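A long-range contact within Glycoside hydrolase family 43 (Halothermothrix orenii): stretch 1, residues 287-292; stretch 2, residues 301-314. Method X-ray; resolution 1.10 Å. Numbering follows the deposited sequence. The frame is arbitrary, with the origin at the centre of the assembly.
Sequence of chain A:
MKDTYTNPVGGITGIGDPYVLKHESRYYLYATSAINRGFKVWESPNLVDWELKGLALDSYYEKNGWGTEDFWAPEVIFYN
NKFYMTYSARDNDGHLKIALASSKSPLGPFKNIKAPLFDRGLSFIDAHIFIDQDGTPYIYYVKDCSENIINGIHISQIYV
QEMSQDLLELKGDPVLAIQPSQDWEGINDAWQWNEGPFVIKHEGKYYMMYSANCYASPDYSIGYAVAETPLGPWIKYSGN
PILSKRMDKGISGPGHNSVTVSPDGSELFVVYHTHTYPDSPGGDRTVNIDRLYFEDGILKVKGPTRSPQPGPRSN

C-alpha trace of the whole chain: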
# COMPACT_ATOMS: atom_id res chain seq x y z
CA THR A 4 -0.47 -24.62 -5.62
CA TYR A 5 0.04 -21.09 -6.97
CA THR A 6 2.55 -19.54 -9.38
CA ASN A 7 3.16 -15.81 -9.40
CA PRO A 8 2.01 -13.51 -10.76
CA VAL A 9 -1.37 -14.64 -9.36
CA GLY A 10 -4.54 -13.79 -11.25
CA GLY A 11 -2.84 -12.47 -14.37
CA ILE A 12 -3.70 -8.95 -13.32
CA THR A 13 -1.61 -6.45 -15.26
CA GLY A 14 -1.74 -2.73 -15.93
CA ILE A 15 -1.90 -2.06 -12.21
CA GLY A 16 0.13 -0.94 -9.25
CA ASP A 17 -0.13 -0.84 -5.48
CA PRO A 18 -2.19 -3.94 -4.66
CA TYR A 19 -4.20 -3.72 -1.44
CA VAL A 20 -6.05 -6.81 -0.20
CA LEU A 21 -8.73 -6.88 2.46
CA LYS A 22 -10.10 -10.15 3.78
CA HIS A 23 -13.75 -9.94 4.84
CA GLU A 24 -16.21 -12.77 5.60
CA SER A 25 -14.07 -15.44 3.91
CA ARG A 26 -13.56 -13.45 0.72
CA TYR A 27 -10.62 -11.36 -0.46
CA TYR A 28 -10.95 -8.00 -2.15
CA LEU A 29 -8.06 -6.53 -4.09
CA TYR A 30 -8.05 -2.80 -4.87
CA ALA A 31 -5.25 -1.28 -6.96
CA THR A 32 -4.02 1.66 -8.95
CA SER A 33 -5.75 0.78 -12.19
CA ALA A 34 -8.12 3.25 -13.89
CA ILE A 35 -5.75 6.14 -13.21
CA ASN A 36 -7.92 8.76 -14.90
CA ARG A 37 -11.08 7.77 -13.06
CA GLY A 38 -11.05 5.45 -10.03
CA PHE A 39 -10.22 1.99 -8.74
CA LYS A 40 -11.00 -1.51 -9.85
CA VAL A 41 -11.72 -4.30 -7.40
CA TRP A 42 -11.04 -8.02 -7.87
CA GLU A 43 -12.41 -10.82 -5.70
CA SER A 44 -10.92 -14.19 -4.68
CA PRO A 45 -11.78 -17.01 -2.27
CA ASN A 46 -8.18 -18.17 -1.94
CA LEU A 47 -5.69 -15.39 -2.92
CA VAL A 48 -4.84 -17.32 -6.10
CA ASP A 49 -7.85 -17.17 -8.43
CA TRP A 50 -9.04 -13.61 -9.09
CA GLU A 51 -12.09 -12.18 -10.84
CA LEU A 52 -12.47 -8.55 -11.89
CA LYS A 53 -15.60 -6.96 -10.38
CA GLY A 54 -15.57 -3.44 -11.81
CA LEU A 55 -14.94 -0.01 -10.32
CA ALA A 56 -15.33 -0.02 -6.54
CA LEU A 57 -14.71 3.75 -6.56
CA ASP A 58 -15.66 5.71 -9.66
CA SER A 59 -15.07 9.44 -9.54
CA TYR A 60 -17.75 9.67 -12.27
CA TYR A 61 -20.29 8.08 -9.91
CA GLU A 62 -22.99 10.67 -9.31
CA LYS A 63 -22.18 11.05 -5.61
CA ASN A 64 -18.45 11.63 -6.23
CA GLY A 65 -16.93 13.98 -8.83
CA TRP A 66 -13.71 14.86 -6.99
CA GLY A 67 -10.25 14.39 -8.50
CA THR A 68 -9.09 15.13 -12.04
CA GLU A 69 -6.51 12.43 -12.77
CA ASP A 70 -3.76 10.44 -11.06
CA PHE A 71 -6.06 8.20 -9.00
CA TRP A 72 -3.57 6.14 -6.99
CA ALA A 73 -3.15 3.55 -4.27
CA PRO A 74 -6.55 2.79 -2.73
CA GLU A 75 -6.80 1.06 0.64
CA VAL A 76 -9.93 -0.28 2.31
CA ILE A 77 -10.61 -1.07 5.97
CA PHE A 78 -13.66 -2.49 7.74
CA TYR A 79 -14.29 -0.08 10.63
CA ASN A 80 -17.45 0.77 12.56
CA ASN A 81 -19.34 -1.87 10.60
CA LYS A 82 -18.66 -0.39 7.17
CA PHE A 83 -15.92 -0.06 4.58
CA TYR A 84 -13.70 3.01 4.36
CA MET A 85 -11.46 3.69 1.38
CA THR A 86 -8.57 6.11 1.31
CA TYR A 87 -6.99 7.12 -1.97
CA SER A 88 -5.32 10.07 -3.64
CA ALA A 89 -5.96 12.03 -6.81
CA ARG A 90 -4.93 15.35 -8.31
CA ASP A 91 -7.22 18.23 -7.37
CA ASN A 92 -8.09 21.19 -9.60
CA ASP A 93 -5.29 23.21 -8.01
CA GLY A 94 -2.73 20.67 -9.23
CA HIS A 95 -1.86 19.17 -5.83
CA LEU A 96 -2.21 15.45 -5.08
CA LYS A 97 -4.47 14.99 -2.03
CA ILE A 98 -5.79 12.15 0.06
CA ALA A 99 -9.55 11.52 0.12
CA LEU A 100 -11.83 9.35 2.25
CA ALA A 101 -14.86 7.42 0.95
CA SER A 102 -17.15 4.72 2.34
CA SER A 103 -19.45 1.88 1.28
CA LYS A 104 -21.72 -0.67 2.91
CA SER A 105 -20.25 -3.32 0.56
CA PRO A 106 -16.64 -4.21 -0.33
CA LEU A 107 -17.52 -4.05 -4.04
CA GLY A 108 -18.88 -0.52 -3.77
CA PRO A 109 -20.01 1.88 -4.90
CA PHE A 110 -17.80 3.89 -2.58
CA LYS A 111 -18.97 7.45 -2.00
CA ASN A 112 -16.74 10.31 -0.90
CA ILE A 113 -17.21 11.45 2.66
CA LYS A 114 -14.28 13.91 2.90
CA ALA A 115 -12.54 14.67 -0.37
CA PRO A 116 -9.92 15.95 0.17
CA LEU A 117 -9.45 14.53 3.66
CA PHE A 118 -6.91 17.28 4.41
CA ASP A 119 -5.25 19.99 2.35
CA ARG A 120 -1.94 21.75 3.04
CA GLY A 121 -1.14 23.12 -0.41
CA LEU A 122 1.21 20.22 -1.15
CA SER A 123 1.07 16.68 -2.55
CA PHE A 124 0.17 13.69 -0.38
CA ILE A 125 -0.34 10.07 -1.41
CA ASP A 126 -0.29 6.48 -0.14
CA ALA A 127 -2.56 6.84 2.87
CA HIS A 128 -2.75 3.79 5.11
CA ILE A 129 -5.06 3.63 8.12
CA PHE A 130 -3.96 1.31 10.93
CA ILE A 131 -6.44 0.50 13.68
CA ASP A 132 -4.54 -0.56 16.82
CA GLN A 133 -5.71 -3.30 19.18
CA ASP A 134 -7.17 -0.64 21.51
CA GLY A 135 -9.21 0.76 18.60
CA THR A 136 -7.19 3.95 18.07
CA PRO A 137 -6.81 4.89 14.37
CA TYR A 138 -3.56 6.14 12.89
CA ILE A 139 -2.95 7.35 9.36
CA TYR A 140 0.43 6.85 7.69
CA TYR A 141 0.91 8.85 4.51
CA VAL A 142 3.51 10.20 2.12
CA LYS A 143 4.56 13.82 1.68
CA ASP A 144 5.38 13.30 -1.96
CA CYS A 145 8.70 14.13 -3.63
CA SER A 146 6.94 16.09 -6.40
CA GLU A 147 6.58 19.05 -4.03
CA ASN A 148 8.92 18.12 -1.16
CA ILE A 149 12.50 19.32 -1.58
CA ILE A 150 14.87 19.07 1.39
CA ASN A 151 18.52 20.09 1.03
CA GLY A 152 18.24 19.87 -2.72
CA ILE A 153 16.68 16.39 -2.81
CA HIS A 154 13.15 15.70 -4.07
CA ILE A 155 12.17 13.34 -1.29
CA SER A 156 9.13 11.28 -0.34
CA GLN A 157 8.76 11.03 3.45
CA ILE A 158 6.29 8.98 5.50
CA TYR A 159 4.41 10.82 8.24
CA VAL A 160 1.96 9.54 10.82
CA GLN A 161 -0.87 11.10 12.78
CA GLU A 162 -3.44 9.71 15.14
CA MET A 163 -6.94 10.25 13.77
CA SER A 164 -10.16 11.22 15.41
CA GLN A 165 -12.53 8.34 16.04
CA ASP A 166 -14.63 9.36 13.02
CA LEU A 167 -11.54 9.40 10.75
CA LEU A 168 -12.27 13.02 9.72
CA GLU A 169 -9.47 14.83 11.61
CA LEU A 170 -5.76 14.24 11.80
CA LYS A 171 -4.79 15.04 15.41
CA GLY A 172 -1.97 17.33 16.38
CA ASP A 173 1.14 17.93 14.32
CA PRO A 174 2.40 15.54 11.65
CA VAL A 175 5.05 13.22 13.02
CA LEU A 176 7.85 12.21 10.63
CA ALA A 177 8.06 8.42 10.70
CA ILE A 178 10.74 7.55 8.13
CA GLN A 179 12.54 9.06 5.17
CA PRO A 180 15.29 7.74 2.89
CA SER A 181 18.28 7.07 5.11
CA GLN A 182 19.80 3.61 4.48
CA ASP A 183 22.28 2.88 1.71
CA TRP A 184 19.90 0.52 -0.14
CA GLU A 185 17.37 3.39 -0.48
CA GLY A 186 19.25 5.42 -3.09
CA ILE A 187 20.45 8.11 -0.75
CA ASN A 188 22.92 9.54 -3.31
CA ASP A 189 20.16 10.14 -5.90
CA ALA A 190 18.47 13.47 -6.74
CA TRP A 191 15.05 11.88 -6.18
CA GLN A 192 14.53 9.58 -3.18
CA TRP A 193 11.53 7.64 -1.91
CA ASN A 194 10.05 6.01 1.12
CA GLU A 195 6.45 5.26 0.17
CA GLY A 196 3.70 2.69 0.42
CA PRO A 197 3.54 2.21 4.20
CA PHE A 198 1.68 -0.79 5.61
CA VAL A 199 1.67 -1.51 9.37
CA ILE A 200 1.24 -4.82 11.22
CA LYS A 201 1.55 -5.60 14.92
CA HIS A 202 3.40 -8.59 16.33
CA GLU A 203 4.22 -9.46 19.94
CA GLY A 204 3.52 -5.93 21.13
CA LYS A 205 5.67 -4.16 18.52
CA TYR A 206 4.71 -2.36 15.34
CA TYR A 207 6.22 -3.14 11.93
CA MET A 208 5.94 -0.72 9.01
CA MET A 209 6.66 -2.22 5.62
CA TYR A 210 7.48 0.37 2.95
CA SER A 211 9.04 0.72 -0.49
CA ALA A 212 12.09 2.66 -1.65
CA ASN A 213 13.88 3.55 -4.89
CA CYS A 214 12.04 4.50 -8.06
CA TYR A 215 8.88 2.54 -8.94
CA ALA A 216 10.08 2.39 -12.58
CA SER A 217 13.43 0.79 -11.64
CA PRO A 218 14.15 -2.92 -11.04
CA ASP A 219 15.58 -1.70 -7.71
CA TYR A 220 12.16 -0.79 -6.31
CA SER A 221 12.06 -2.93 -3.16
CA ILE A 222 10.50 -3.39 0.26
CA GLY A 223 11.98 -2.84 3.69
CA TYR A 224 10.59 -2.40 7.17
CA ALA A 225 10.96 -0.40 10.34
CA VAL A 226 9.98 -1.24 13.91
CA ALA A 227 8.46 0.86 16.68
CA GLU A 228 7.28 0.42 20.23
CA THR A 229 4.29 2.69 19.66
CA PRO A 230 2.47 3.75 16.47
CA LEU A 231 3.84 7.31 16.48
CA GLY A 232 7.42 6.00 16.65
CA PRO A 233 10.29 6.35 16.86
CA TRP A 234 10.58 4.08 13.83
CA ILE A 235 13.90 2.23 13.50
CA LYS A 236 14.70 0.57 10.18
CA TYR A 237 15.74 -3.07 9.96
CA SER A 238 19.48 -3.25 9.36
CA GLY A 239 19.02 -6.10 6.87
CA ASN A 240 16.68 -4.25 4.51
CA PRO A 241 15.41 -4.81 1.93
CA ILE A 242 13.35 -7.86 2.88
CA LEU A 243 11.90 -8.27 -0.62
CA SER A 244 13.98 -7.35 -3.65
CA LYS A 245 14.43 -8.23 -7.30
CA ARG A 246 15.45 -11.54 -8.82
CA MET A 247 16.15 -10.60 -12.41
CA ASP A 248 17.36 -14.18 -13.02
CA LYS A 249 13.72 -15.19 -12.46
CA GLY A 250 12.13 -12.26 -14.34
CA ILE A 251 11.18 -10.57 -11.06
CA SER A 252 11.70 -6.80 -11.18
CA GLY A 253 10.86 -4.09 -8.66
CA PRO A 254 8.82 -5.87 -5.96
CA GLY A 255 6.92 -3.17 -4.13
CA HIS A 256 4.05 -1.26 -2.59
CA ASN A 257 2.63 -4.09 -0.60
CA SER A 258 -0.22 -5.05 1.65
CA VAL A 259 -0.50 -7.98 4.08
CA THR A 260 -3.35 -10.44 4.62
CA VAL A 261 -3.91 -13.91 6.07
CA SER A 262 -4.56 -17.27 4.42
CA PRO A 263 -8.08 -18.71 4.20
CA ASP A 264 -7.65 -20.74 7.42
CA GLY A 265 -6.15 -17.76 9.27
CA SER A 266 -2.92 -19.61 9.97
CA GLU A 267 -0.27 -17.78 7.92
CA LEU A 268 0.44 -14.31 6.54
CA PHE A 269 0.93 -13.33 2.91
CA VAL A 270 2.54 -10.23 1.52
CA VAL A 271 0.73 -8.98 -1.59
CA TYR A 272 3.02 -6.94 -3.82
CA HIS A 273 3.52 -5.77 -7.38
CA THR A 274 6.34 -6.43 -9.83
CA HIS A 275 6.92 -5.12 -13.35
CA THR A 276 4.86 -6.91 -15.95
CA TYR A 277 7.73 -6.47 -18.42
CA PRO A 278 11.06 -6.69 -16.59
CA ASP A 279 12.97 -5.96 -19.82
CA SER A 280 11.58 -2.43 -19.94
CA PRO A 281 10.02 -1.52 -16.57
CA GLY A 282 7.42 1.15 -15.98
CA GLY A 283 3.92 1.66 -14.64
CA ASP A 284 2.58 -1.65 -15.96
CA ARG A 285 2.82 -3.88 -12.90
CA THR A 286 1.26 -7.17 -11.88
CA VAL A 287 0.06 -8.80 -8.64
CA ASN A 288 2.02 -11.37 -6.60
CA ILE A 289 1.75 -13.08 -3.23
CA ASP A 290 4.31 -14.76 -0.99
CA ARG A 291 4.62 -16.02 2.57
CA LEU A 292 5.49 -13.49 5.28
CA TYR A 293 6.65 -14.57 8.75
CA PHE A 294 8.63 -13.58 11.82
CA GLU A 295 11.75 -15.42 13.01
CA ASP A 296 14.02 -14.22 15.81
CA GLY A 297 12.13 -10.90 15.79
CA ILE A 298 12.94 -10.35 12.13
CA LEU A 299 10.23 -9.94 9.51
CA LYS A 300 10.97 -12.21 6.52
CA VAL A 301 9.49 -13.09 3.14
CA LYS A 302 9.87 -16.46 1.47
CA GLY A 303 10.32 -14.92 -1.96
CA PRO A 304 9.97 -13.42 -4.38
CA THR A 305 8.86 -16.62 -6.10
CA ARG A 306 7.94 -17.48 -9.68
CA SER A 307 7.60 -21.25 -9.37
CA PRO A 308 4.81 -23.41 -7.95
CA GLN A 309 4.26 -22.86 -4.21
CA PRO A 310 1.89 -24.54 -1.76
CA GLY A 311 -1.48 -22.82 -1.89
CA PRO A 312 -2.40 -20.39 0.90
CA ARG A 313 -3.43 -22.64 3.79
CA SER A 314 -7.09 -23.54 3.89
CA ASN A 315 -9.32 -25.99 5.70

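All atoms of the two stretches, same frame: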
# COMPACT_ATOMS: atom_id res chain seq x y z
N VAL A 287 0.28 -8.41 -10.02
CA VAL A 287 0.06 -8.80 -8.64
C VAL A 287 0.73 -10.13 -8.30
O VAL A 287 0.69 -11.08 -9.09
CB VAL A 287 -1.47 -8.92 -8.39
CG1 VAL A 287 -1.75 -9.37 -6.97
CG2 VAL A 287 -2.17 -7.60 -8.67
N ASN A 288 1.31 -10.20 -7.11
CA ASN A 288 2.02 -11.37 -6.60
C ASN A 288 1.71 -11.55 -5.13
O ASN A 288 1.39 -10.58 -4.43
CB ASN A 288 3.53 -11.20 -6.71
CG ASN A 288 3.97 -10.85 -8.11
OD1 ASN A 288 4.22 -11.73 -8.93
ND2 ASN A 288 4.00 -9.58 -8.40
N ILE A 289 1.84 -12.78 -4.65
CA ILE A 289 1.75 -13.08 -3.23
C ILE A 289 2.94 -13.93 -2.80
O ILE A 289 3.50 -14.69 -3.60
CB ILE A 289 0.43 -13.78 -2.83
CG1 ILE A 289 0.36 -15.21 -3.39
CG2 ILE A 289 -0.77 -12.93 -3.28
CD1 ILE A 289 -0.89 -15.94 -2.99
N ASP A 290 3.33 -13.82 -1.54
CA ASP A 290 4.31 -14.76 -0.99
C ASP A 290 4.19 -14.78 0.53
O ASP A 290 3.62 -13.87 1.14
CB ASP A 290 5.75 -14.42 -1.43
CG ASP A 290 6.15 -15.08 -2.75
OD1 ASP A 290 5.92 -16.30 -2.92
OD2 ASP A 290 6.77 -14.38 -3.60
N ARG A 291 4.73 -15.83 1.14
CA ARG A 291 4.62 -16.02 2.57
C ARG A 291 5.49 -15.03 3.34
O ARG A 291 6.64 -14.81 2.99
CB ARG A 291 4.98 -17.46 2.93
CG ARG A 291 3.88 -18.43 2.53
CD ARG A 291 4.22 -19.90 2.82
NE ARG A 291 2.98 -20.68 2.74
CZ ARG A 291 2.44 -21.17 1.63
NH1 ARG A 291 3.07 -21.12 0.46
NH2 ARG A 291 1.25 -21.75 1.70
N LEU A 292 4.89 -14.48 4.40
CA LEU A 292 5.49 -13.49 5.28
C LEU A 292 5.48 -14.08 6.68
O LEU A 292 4.47 -14.64 7.10
CB LEU A 292 4.63 -12.23 5.25
CG LEU A 292 5.11 -11.04 6.05
CD1 LEU A 292 6.33 -10.42 5.37
CD2 LEU A 292 4.02 -10.01 6.16
N VAL A 301 10.33 -12.62 4.23
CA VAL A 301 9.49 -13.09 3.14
C VAL A 301 10.17 -14.29 2.50
O VAL A 301 11.37 -14.26 2.21
CB VAL A 301 9.28 -12.01 2.06
CG1 VAL A 301 8.38 -12.55 0.95
CG2 VAL A 301 8.67 -10.77 2.66
N LYS A 302 9.40 -15.36 2.28
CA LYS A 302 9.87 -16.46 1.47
C LYS A 302 9.59 -16.07 0.02
O LYS A 302 8.51 -16.31 -0.51
CB LYS A 302 9.16 -17.75 1.83
CG LYS A 302 9.71 -18.95 1.08
CD LYS A 302 8.96 -20.22 1.42
CE LYS A 302 9.65 -21.45 0.83
NZ LYS A 302 10.01 -21.25 -0.60
N GLY A 303 10.54 -15.40 -0.62
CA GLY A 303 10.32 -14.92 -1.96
C GLY A 303 11.34 -13.87 -2.35
O GLY A 303 12.29 -13.59 -1.61
N PRO A 304 11.15 -13.25 -3.51
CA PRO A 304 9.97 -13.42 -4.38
C PRO A 304 10.04 -14.71 -5.19
O PRO A 304 11.12 -15.09 -5.65
CB PRO A 304 10.06 -12.20 -5.28
CG PRO A 304 11.54 -11.97 -5.42
CD PRO A 304 12.11 -12.29 -4.07
N THR A 305 8.90 -15.37 -5.37
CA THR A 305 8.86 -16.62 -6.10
C THR A 305 8.18 -16.47 -7.45
O THR A 305 7.31 -15.62 -7.65
CB THR A 305 8.12 -17.73 -5.34
OG1 THR A 305 6.73 -17.40 -5.23
CG2 THR A 305 8.72 -17.96 -3.98
N ARG A 306 8.59 -17.34 -8.38
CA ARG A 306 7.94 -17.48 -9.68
C ARG A 306 7.91 -18.94 -10.10
O ARG A 306 8.10 -19.26 -11.26
CB ARG A 306 8.69 -16.69 -10.74
CG ARG A 306 8.47 -15.23 -10.66
CD ARG A 306 7.12 -14.89 -11.16
NE ARG A 306 7.21 -13.95 -12.27
CZ ARG A 306 7.04 -12.64 -12.17
NH1 ARG A 306 6.75 -12.07 -11.00
NH2 ARG A 306 7.13 -11.88 -13.25
N SER A 307 7.72 -19.82 -9.13
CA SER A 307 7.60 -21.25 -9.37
C SER A 307 6.47 -21.74 -8.47
O SER A 307 6.07 -21.03 -7.56
CB SER A 307 8.90 -21.95 -9.00
OG SER A 307 9.25 -21.71 -7.65
N PRO A 308 5.96 -22.94 -8.73
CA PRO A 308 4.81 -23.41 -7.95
C PRO A 308 5.07 -23.48 -6.44
O PRO A 308 6.07 -24.08 -6.01
CB PRO A 308 4.55 -24.81 -8.52
CG PRO A 308 5.07 -24.73 -9.91
CD PRO A 308 6.28 -23.87 -9.83
N GLN A 309 4.17 -22.89 -5.66
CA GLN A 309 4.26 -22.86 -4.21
C GLN A 309 3.01 -23.48 -3.63
O GLN A 309 1.95 -23.42 -4.25
CB GLN A 309 4.32 -21.42 -3.71
CG GLN A 309 5.46 -20.61 -4.27
CD GLN A 309 6.81 -21.13 -3.87
OE1 GLN A 309 7.10 -21.34 -2.69
NE2 GLN A 309 7.67 -21.35 -4.86
N PRO A 310 3.10 -24.05 -2.41
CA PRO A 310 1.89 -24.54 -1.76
C PRO A 310 0.84 -23.44 -1.64
O PRO A 310 1.16 -22.30 -1.30
CB PRO A 310 2.38 -24.98 -0.37
CG PRO A 310 3.82 -25.30 -0.58
CD PRO A 310 4.30 -24.29 -1.59
N GLY A 311 -0.40 -23.79 -1.94
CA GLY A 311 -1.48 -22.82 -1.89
C GLY A 311 -1.63 -22.21 -0.50
O GLY A 311 -1.29 -22.85 0.49
N PRO A 312 -2.13 -20.97 -0.42
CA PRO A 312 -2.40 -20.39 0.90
C PRO A 312 -3.24 -21.34 1.75
O PRO A 312 -4.23 -21.88 1.26
CB PRO A 312 -3.15 -19.10 0.55
CG PRO A 312 -2.60 -18.71 -0.78
CD PRO A 312 -2.43 -20.02 -1.51
N ARG A 313 -2.83 -21.58 2.99
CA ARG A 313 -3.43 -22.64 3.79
C ARG A 313 -4.92 -22.42 3.99
O ARG A 313 -5.38 -21.33 4.32
CB ARG A 313 -2.71 -22.78 5.14
CG ARG A 313 -1.34 -23.49 5.03
CD ARG A 313 -0.53 -23.42 6.33
NE ARG A 313 -1.43 -23.71 7.43
CZ ARG A 313 -1.77 -24.92 7.84
NH1 ARG A 313 -1.15 -26.00 7.40
NH2 ARG A 313 -2.71 -25.01 8.76
N SER A 314 -5.64 -23.52 3.82
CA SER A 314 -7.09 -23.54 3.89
C SER A 314 -7.55 -24.83 4.54
O SER A 314 -6.85 -25.84 4.51
CB SER A 314 -7.68 -23.46 2.48
OG SER A 314 -7.45 -24.64 1.74
O HOH W 1 6.21 -17.72 -0.54
O HOH W 2 5.79 -20.42 -0.41

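Residues 287-292 form part of a β-strand. Residues 301-314 begin as its antiparallel neighbour and then run on as loop. Together the two stretches bury 576 Å² of surface, and Arg 291 and Asp 290 account for much of it.

Arg 291 covers the largest area. Its backbone holds the strand end of the contact: Lys 302 N donates to Arg 291 O at 2.9 Å. Arg 291 O also lies 3.3 Å from Val 301 CA, a CA-H...O contact. The side chain then reaches along the loop, with chi1 at m and chi2 and chi3 at t. This extended form carries the guanidinium to a run of backbone carbonyls. Arg 291 NH1 donates to Pro 310 O at 2.9 Å, and Arg 291 NH2 donates to the same Pro 310 O at 3.1 Å. A weak bond joins Arg 291 NH2 to Gly 311 O at 3.0 Å. Both oxygens lie at the edge of the guanidinium, near its plane, where the N-H groups point. Water 2 accepts from Arg 291 NH1 at 2.9 Å and donates to Gln 309 OE1 at 2.8 Å. Arginine suits this place because it combines length with several donors.

Asp 290 is buried, and its CA-to-CB bond points toward the second stretch. Its carboxylate takes two bonds from Thr 305. Thr 305 OG1 donates to Asp 290 OD1 at 2.7 Å, and Thr 305 N donates to Asp 290 OD2 at 2.9 Å. One residue thus supplies a donor for each carboxylate oxygen. The p rotamer of Thr 305 places the hydroxyl for its bond. Water 1 donates to Asp 290 OD1 at 2.8 Å and to Lys 302 O at 2.7 Å, and accepts from Arg 291 N at 2.9 Å.

Gly 303 lies beside this carboxylate. An ideal CB on Gly 303 would be 2.6 Å from Asp 290 OD2, a clash. Its backbone angles also call for glycine, since a CB would be jammed against the carbonyl oxygen of Lys 302. A cis peptide follows, leading into Pro 304, whose CA is 3.4 Å from Asp 290 OD2.

Apolar contacts complete the interface. Leu 292 and Val 301 form a non-hydrogen-bonded pair with side chains on the same face of the sheet, and Leu 292 CD1 meets Val 301 CG2 at 3.6 Å. Farther along, Ile 289 CD1 packs 3.9 Å from Pro 312 CG.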